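Local structure of ethylbenzene dehydrogenase alpha-subunit (Aromatoleum aromaticum, 2IVF) at residues W549-V554 with K572-Y577; D557-W560 with A564-D567; D579-K582 with W586-N589. The protein forms the molybdenum-carrying alpha subunit of a three-chain enzyme of the molybdopterin oxidoreductase family, with two pterin dinucleotide cofactors and an iron/sulfur cluster bound. All coordinates share one frame; numbering follows the deposited sequence.

Interaction 1: residues W549-V554 with K572-Y577; sequences WLYYHV and KSFGAY
Y551, late in helix 546-553, faces G575, in the first turn of helix 574-583, with their CA atoms 8.6 Å apart. The Y551 side chain reaches across this space. Its CG is anti to the backbone N (chi1 -177°), which carries the ring out from the helix toward the other segment. F574 extends the opposite way, and the two side chains slide past each other. CD1 of Y551 comes within 3.8 Å of CE2 of F574. CE1 of Y551 is 3.9 Å from CD2 of F574, so these two tyrosine carbons meet the edge of the phenylalanine, near its plane. The ring centroids are 5.6 Å apart and the planes are turned 54° to each other. This is an oblique aromatic pair. Farther along, OH of Y551 lies 3.4 Å from CA of G575, where no side chain stands in its way. Next to Y551 on its own helix, Y552 turns one ring face to CD2 of Y551. The phenol oxygen bonds to ND2 of N561, and OD1 of the same N561 takes the N-H of G575. Across the helices the contact is thus apolar, with CD1 and CE1 of Y551 set against the edge of buried F574. Its polar end is satisfied through one amide, which links the tyrosine hydroxyl to the first turn of helix 574-583.

Interaction 2: residues D557-W560 with A564-D567; sequences DQLW and AWTD
The indole of W565 meets L559 obliquely, with its six-membered ring next to the leucine carbonyl and CB. W560 takes its indole to helix 546-553, against A547, L550 and Y551, and its NE1 bonds to I937 O. This is a short helical turn, 557-560, with the loop after it folded back alongside, within the part of the chain that belongs to the molybdopterin oxidoreductase family. CE3 of W565 is 3.6 Å from O of L559, an oblique approach to the ring. CZ3 of W565 is 4.2 Å from CB of L559, the apolar part of the contact. The W565 side chain has CG anti to the carbonyl carbon (chi1 -57°), which swings the benzo ring back toward the helical turn. M939 also touches W565, while M620 of helix 617-625 packs on L559. All four touching residues, L559, W560, W565 and T566, are buried. L559 and W565 thus supply the apolar half of the contact, by a side-chain CB and a ring carbon. The polar half joins W560 to T566, whose nearest direct approach, O of W560 to OG1 of T566, is 4.5 Å. One water bridges that distance. T566 OG1 also bonds to N562 O, in the short link between the segments. The water donates to O of W560 at 2.6 Å and to OG1 of T566 at 2.7 Å.

Interaction 3: residues D579-K582 with W586-N589; sequences DEAK and WWTN
W586 and W587 both hold CG anti to the carbonyl carbon, but their second torsions differ, chi2 -13° in W586 and 95° in W587, and this turns the two indoles differently as they meet A581. A581 is in the last turns of helix 574-583, and the tryptophans follow in the loop just after it. The backbone makes the first link. N of W586 donates to O of A581 at 2.9 Å, with an N-H...O angle of 151°, so the bond is moderately bent. It spans five residues, one more than an ordinary helical bond, and closes the chain around the helix end. W586 packs against this same carbonyl by its CB, which is 3.3 Å from O of A581. The ring runs on past the alanine, and CE3 of W586 reaches CB of A581 at 3.9 Å. W587 comes to the methyl by its edge. CD1 of W587 is 3.5 Å from CB of A581, with the methyl in the plane of the indole, and NE1 of W587 is next at 3.7 Å from the same CB. That N-H is held by L945 O. CB of K582 packs near O of W587, while the rest of its bent chain leads away. A water joins the two backbones a residue further on, donating to O of K582 at 2.9 Å and to O of W587 at 2.6 Å. Around the contact, W820 meets the W586 ring edge-to-face, and H591 does the same to W587. O of A581 therefore receives a main-chain N-H, while one water serves both O of K582 and O of W587. The small alanine methyl serves as a common apolar surface for two large rings, and the loop is held to the helix by both means.

In the fold
From the N terminus, helix 546-553 comes first, then the short helix 557-560. Interaction 2 (557-560 with 564-567) closes a small loop just after it. Interaction 1 closes a larger loop, from 549-554 to the start of helix 574-583, and interaction 2 lies within it. The two touch: CE1 of Y551 packs on CB of D557, and CB of F574 on O of W560. Interaction 3 (579-582 with 586-589) follows in series and closes a tight loop at the far end of helix 574-583. K572 NZ and E580 OE1 join interactions 1 and 3 by a salt bridge. Together they join helices 546-553, 557-560 and 574-583 and the loops that follow the last two.

Interaction 1: residues W549-V554 with K572-Y577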
loop_
_atom_site.group_PDB
_atom_site.type_symbol
_atom_site.label_atom_id
_atom_site.label_comp_id
_atom_site.label_asym_id
_atom_site.label_seq_id
_atom_site.Cartn_x
_atom_site.Cartn_y
_atom_site.Cartn_z
ATOM N N TRP A 549 -24.491 -19.463 6.868
ATOM C CA TRP A 549 -24.968 -19.690 5.511
ATOM C C TRP A 549 -23.827 -20.391 4.713
ATOM O O TRP A 549 -24.099 -21.255 3.902
ATOM C CB TRP A 549 -25.450 -18.387 4.849
ATOM C CG TRP A 549 -24.381 -17.571 4.252
ATOM C CD1 TRP A 549 -23.469 -16.808 4.883
ATOM C CD2 TRP A 549 -24.121 -17.453 2.867
ATOM N NE1 TRP A 549 -22.609 -16.219 3.962
ATOM C CE2 TRP A 549 -22.994 -16.617 2.714
ATOM C CE3 TRP A 549 -24.715 -18.018 1.739
ATOM C CZ2 TRP A 549 -22.477 -16.285 1.480
ATOM C CZ3 TRP A 549 -24.199 -17.703 0.502
ATOM C CH2 TRP A 549 -23.095 -16.837 0.379
ATOM N N LEU A 550 -22.565 -20.069 5.026
ATOM C CA LEU A 550 -21.451 -20.744 4.363
ATOM C C LEU A 550 -21.472 -22.223 4.659
ATOM O O LEU A 550 -21.290 -23.047 3.742
ATOM C CB LEU A 550 -20.108 -20.146 4.752
ATOM C CG LEU A 550 -19.824 -18.722 4.266
ATOM C CD1 LEU A 550 -18.490 -18.247 4.809
ATOM C CD2 LEU A 550 -19.897 -18.610 2.719
ATOM N N TYR A 551 -21.764 -22.560 5.919
ATOM C CA TYR A 551 -21.862 -23.956 6.366
ATOM C C TYR A 551 -23.023 -24.702 5.738
ATOM O O TYR A 551 -22.855 -25.816 5.289
ATOM C CB TYR A 551 -22.051 -24.019 7.906
ATOM C CG TYR A 551 -22.110 -25.404 8.527
ATOM C CD1 TYR A 551 -20.945 -26.084 8.875
ATOM C CD2 TYR A 551 -23.343 -26.013 8.854
ATOM C CE1 TYR A 551 -21.008 -27.371 9.488
ATOM C CE2 TYR A 551 -23.388 -27.239 9.460
ATOM C CZ TYR A 551 -22.213 -27.911 9.782
ATOM O OH TYR A 551 -22.347 -29.146 10.374
ATOM N N TYR A 552 -24.193 -24.081 5.735
ATOM C CA TYR A 552 -25.425 -24.699 5.274
ATOM C C TYR A 552 -25.661 -24.637 3.771
ATOM O O TYR A 552 -26.334 -25.482 3.233
ATOM C CB TYR A 552 -26.601 -24.027 5.982
ATOM C CG TYR A 552 -26.750 -24.503 7.394
ATOM C CD1 TYR A 552 -27.023 -25.839 7.652
ATOM C CD2 TYR A 552 -26.595 -23.636 8.485
ATOM C CE1 TYR A 552 -27.142 -26.305 8.927
ATOM C CE2 TYR A 552 -26.766 -24.109 9.811
ATOM C CZ TYR A 552 -27.033 -25.438 10.012
ATOM O OH TYR A 552 -27.188 -25.973 11.290
ATOM N N HIS A 553 -25.081 -23.654 3.090
ATOM C CA HIS A 553 -25.416 -23.418 1.688
ATOM C C HIS A 553 -24.242 -23.418 0.736
ATOM O O HIS A 553 -24.445 -23.570 -0.475
ATOM C CB HIS A 553 -26.136 -22.073 1.533
ATOM C CG HIS A 553 -27.444 -22.029 2.238
ATOM N ND1 HIS A 553 -28.546 -22.720 1.797
ATOM C CD2 HIS A 553 -27.804 -21.429 3.395
ATOM C CE1 HIS A 553 -29.540 -22.527 2.651
ATOM N NE2 HIS A 553 -29.116 -21.727 3.616
ATOM N N VAL A 554 -23.032 -23.263 1.245
ATOM C CA VAL A 554 -21.897 -23.188 0.348
ATOM C C VAL A 554 -20.932 -24.354 0.522
ATOM O O VAL A 554 -19.776 -24.311 0.059
ATOM C CB VAL A 554 -21.167 -21.832 0.462
ATOM C CG1 VAL A 554 -20.182 -21.693 -0.687
ATOM C CG2 VAL A 554 -22.172 -20.627 0.464
ATOM N N LYS A 572 -15.106 -32.460 19.822
ATOM C CA LYS A 572 -15.949 -32.642 18.658
ATOM C C LYS A 572 -15.799 -31.542 17.627
ATOM O O LYS A 572 -15.098 -30.542 17.834
ATOM C CB LYS A 572 -17.412 -32.780 19.083
ATOM C CG LYS A 572 -17.951 -31.589 19.835
ATOM C CD LYS A 572 -19.169 -31.992 20.597
ATOM C CE LYS A 572 -19.826 -30.868 21.366
ATOM N NZ LYS A 572 -21.139 -31.366 21.928
ATOM N N SER A 573 -16.421 -31.771 16.476
ATOM C CA SER A 573 -16.325 -30.877 15.330
ATOM C C SER A 573 -17.148 -29.631 15.536
ATOM O O SER A 573 -18.080 -29.608 16.339
ATOM C CB SER A 573 -16.861 -31.536 14.057
ATOM O OG SER A 573 -18.226 -31.977 14.246
ATOM N N PHE A 574 -16.798 -28.631 14.745
ATOM C CA PHE A 574 -17.541 -27.398 14.593
ATOM C C PHE A 574 -19.038 -27.650 14.518
ATOM O O PHE A 574 -19.786 -27.055 15.261
ATOM C CB PHE A 574 -17.122 -26.677 13.323
ATOM C CG PHE A 574 -17.914 -25.434 13.066
ATOM C CD1 PHE A 574 -17.564 -24.237 13.676
ATOM C CD2 PHE A 574 -19.032 -25.465 12.240
ATOM C CE1 PHE A 574 -18.312 -23.113 13.474
ATOM C CE2 PHE A 574 -19.787 -24.309 12.010
ATOM C CZ PHE A 574 -19.425 -23.141 12.644
ATOM N N GLY A 575 -19.471 -28.530 13.625
ATOM C CA GLY A 575 -20.907 -28.773 13.443
ATOM C C GLY A 575 -21.611 -29.443 14.602
ATOM O O GLY A 575 -22.816 -29.230 14.839
ATOM N N ALA A 576 -20.861 -30.282 15.308
ATOM C CA ALA A 576 -21.312 -30.896 16.543
ATOM C C ALA A 576 -21.501 -29.854 17.647
ATOM O O ALA A 576 -22.503 -29.871 18.362
ATOM C CB ALA A 576 -20.338 -31.969 16.977
ATOM N N TYR A 577 -20.540 -28.951 17.790
ATOM C CA TYR A 577 -20.704 -27.804 18.661
ATOM C C TYR A 577 -21.890 -26.925 18.226
ATOM O O TYR A 577 -22.671 -26.485 19.064
ATOM C CB TYR A 577 -19.427 -26.971 18.691
ATOM C CG TYR A 577 -18.350 -27.479 19.642
ATOM C CD1 TYR A 577 -18.446 -27.259 21.015
ATOM C CD2 TYR A 577 -17.221 -28.131 19.164
ATOM C CE1 TYR A 577 -17.425 -27.685 21.901
ATOM C CE2 TYR A 577 -16.202 -28.573 20.030
ATOM C CZ TYR A 577 -16.300 -28.354 21.402
ATOM O OH TYR A 577 -15.289 -28.817 22.260
#

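Interaction 2: residues D557-W560 with A564-D567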
loop_
_atom_site.group_PDB
_atom_site.type_symbol
_atom_site.label_atom_id
_atom_site.label_comp_id
_atom_site.label_asym_id
_atom_site.label_seq_id
_atom_site.Cartn_x
_atom_site.Cartn_y
_atom_site.Cartn_z
ATOM N N ASP A 557 -19.538 -27.150 5.376
ATOM C CA ASP A 557 -19.604 -28.166 6.414
ATOM C C ASP A 557 -18.612 -29.302 6.135
ATOM O O ASP A 557 -18.162 -29.992 7.055
ATOM C CB ASP A 557 -21.017 -28.774 6.532
ATOM C CG ASP A 557 -21.473 -29.470 5.257
ATOM O OD1 ASP A 557 -21.411 -28.862 4.181
ATOM O OD2 ASP A 557 -21.939 -30.592 5.317
ATOM N N GLN A 558 -18.306 -29.517 4.856
ATOM C CA GLN A 558 -17.400 -30.604 4.465
ATOM C C GLN A 558 -15.961 -30.264 4.815
ATOM O O GLN A 558 -15.154 -31.165 4.892
ATOM C CB GLN A 558 -17.468 -30.880 2.964
ATOM C CG GLN A 558 -18.815 -31.248 2.444
ATOM C CD GLN A 558 -18.943 -31.013 0.938
ATOM O OE1 GLN A 558 -18.856 -29.877 0.445
ATOM N NE2 GLN A 558 -19.188 -32.094 0.204
ATOM N N LEU A 559 -15.640 -28.979 4.977
ATOM C CA LEU A 559 -14.316 -28.560 5.399
ATOM C C LEU A 559 -14.247 -28.396 6.921
ATOM O O LEU A 559 -13.367 -28.940 7.584
ATOM C CB LEU A 559 -13.952 -27.224 4.772
ATOM C CG LEU A 559 -13.681 -27.154 3.260
ATOM C CD1 LEU A 559 -14.683 -27.936 2.445
ATOM C CD2 LEU A 559 -13.603 -25.750 2.786
ATOM N N TRP A 560 -15.206 -27.642 7.451
ATOM C CA TRP A 560 -15.202 -27.252 8.848
ATOM C C TRP A 560 -15.506 -28.358 9.859
ATOM O O TRP A 560 -15.254 -28.183 11.047
ATOM C CB TRP A 560 -16.150 -26.075 9.037
ATOM C CG TRP A 560 -15.818 -24.934 8.231
ATOM C CD1 TRP A 560 -14.621 -24.686 7.589
ATOM C CD2 TRP A 560 -16.631 -23.779 8.011
ATOM N NE1 TRP A 560 -14.663 -23.475 6.988
ATOM C CE2 TRP A 560 -15.874 -22.882 7.238
ATOM C CE3 TRP A 560 -17.915 -23.410 8.399
ATOM C CZ2 TRP A 560 -16.387 -21.686 6.791
ATOM C CZ3 TRP A 560 -18.427 -22.221 7.969
ATOM C CH2 TRP A 560 -17.657 -21.353 7.175
ATOM N N ALA A 564 -9.406 -33.489 11.418
ATOM C CA ALA A 564 -7.960 -33.390 11.175
ATOM C C ALA A 564 -7.498 -31.944 11.188
ATOM O O ALA A 564 -6.328 -31.661 11.530
ATOM C CB ALA A 564 -7.582 -34.076 9.825
ATOM N N TRP A 565 -8.404 -31.025 10.855
ATOM C CA TRP A 565 -8.081 -29.611 10.755
ATOM C C TRP A 565 -8.616 -28.810 11.931
ATOM O O TRP A 565 -8.643 -27.637 11.872
ATOM C CB TRP A 565 -8.665 -29.017 9.470
ATOM C CG TRP A 565 -8.201 -29.703 8.224
ATOM C CD1 TRP A 565 -7.103 -30.522 8.089
ATOM C CD2 TRP A 565 -8.788 -29.604 6.938
ATOM N NE1 TRP A 565 -6.985 -30.938 6.788
ATOM C CE2 TRP A 565 -8.012 -30.388 6.059
ATOM C CE3 TRP A 565 -9.925 -28.948 6.435
ATOM C CZ2 TRP A 565 -8.358 -30.554 4.715
ATOM C CZ3 TRP A 565 -10.249 -29.099 5.104
ATOM C CH2 TRP A 565 -9.453 -29.879 4.254
ATOM N N THR A 566 -9.057 -29.497 12.979
ATOM C CA THR A 566 -9.662 -28.901 14.163
ATOM C C THR A 566 -8.650 -28.955 15.302
ATOM O O THR A 566 -7.801 -29.832 15.356
ATOM C CB THR A 566 -10.932 -29.755 14.574
ATOM O OG1 THR A 566 -11.877 -29.778 13.489
ATOM C CG2 THR A 566 -11.641 -29.196 15.808
ATOM N N ASP A 567 -8.732 -28.024 16.235
ATOM C CA ASP A 567 -7.921 -28.088 17.477
ATOM C C ASP A 567 -8.147 -29.454 18.145
ATOM O O ASP A 567 -9.284 -29.778 18.495
ATOM C CB ASP A 567 -8.376 -26.926 18.382
ATOM C CG ASP A 567 -7.835 -26.988 19.798
ATOM O OD1 ASP A 567 -6.804 -27.648 20.021
ATOM O OD2 ASP A 567 -8.452 -26.312 20.688
HETATM O O HOH W 1 -13.989 -28.059 13.344
#

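Interaction 3: residues D579-K582 with W586-N589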
loop_
_atom_site.group_PDB
_atom_site.type_symbol
_atom_site.label_atom_id
_atom_site.label_comp_id
_atom_site.label_asym_id
_atom_site.label_seq_id
_atom_site.Cartn_x
_atom_site.Cartn_y
_atom_site.Cartn_z
ATOM N N ASP A 579 -24.660 -27.875 16.594
ATOM C CA ASP A 579 -25.879 -28.570 16.982
ATOM C C ASP A 579 -26.185 -28.406 18.455
ATOM O O ASP A 579 -27.340 -28.259 18.826
ATOM C CB ASP A 579 -25.794 -30.058 16.643
ATOM C CG ASP A 579 -26.066 -30.335 15.175
ATOM O OD1 ASP A 579 -26.190 -29.366 14.367
ATOM O OD2 ASP A 579 -26.142 -31.534 14.832
ATOM N N GLU A 580 -25.155 -28.489 19.294
ATOM C CA GLU A 580 -25.317 -28.349 20.736
ATOM C C GLU A 580 -25.755 -26.921 21.065
ATOM O O GLU A 580 -26.643 -26.688 21.876
ATOM C CB GLU A 580 -23.997 -28.668 21.434
ATOM C CG GLU A 580 -24.150 -28.719 22.931
ATOM C CD GLU A 580 -22.837 -28.693 23.668
ATOM O OE1 GLU A 580 -21.800 -29.064 23.088
ATOM O OE2 GLU A 580 -22.847 -28.309 24.848
ATOM N N ALA A 581 -25.121 -25.972 20.405
ATOM C CA ALA A 581 -25.433 -24.568 20.587
ATOM C C ALA A 581 -26.852 -24.227 20.173
ATOM O O ALA A 581 -27.545 -23.521 20.907
ATOM C CB ALA A 581 -24.448 -23.702 19.843
ATOM N N LYS A 582 -27.320 -24.734 19.035
ATOM C CA LYS A 582 -28.736 -24.474 18.678
ATOM C C LYS A 582 -29.725 -25.234 19.496
ATOM O O LYS A 582 -30.844 -24.765 19.683
ATOM C CB LYS A 582 -29.054 -24.617 17.193
ATOM C CG LYS A 582 -28.646 -25.870 16.509
ATOM C CD LYS A 582 -27.920 -25.463 15.172
ATOM C CE LYS A 582 -28.893 -25.043 14.045
ATOM N NZ LYS A 582 -29.823 -26.123 13.679
ATOM N N TRP A 586 -28.851 -21.041 21.713
ATOM C CA TRP A 586 -27.805 -20.025 21.603
ATOM C C TRP A 586 -27.751 -19.387 20.223
ATOM O O TRP A 586 -27.243 -18.267 20.086
ATOM C CB TRP A 586 -26.451 -20.614 21.981
ATOM C CG TRP A 586 -26.358 -20.960 23.395
ATOM C CD1 TRP A 586 -27.220 -20.585 24.408
ATOM C CD2 TRP A 586 -25.371 -21.793 24.000
ATOM N NE1 TRP A 586 -26.818 -21.139 25.594
ATOM C CE2 TRP A 586 -25.683 -21.879 25.373
ATOM C CE3 TRP A 586 -24.254 -22.488 23.513
ATOM C CZ2 TRP A 586 -24.911 -22.620 26.260
ATOM C CZ3 TRP A 586 -23.494 -23.212 24.389
ATOM C CH2 TRP A 586 -23.818 -23.279 25.746
ATOM N N TRP A 587 -28.230 -20.103 19.204
ATOM C CA TRP A 587 -28.411 -19.513 17.887
ATOM C C TRP A 587 -29.818 -19.813 17.462
ATOM O O TRP A 587 -30.261 -20.934 17.629
ATOM C CB TRP A 587 -27.403 -20.067 16.876
ATOM C CG TRP A 587 -25.992 -19.891 17.383
ATOM C CD1 TRP A 587 -25.262 -20.820 18.062
ATOM C CD2 TRP A 587 -25.187 -18.700 17.343
ATOM N NE1 TRP A 587 -24.048 -20.301 18.418
ATOM C CE2 TRP A 587 -23.961 -19.009 17.966
ATOM C CE3 TRP A 587 -25.357 -17.422 16.787
ATOM C CZ2 TRP A 587 -22.935 -18.076 18.095
ATOM C CZ3 TRP A 587 -24.334 -16.508 16.901
ATOM C CH2 TRP A 587 -23.128 -16.841 17.539
ATOM N N THR A 588 -30.489 -18.798 16.906
ATOM C CA THR A 588 -31.908 -18.838 16.526
ATOM C C THR A 588 -32.058 -18.730 15.013
ATOM O O THR A 588 -31.057 -18.621 14.297
ATOM C CB THR A 588 -32.637 -17.678 17.170
ATOM O OG1 THR A 588 -32.169 -16.445 16.606
ATOM C CG2 THR A 588 -32.412 -17.682 18.701
ATOM N N ASN A 589 -33.300 -18.754 14.516
ATOM C CA ASN A 589 -33.535 -18.611 13.071
ATOM C C ASN A 589 -33.229 -17.230 12.527
ATOM O O ASN A 589 -33.171 -17.043 11.295
ATOM C CB ASN A 589 -34.982 -18.978 12.670
ATOM C CG ASN A 589 -35.110 -19.324 11.126
ATOM O OD1 ASN A 589 -34.511 -18.649 10.235
ATOM N ND2 ASN A 589 -35.860 -20.376 10.831
HETATM O O HOH W 2 -32.161 -22.295 18.842
#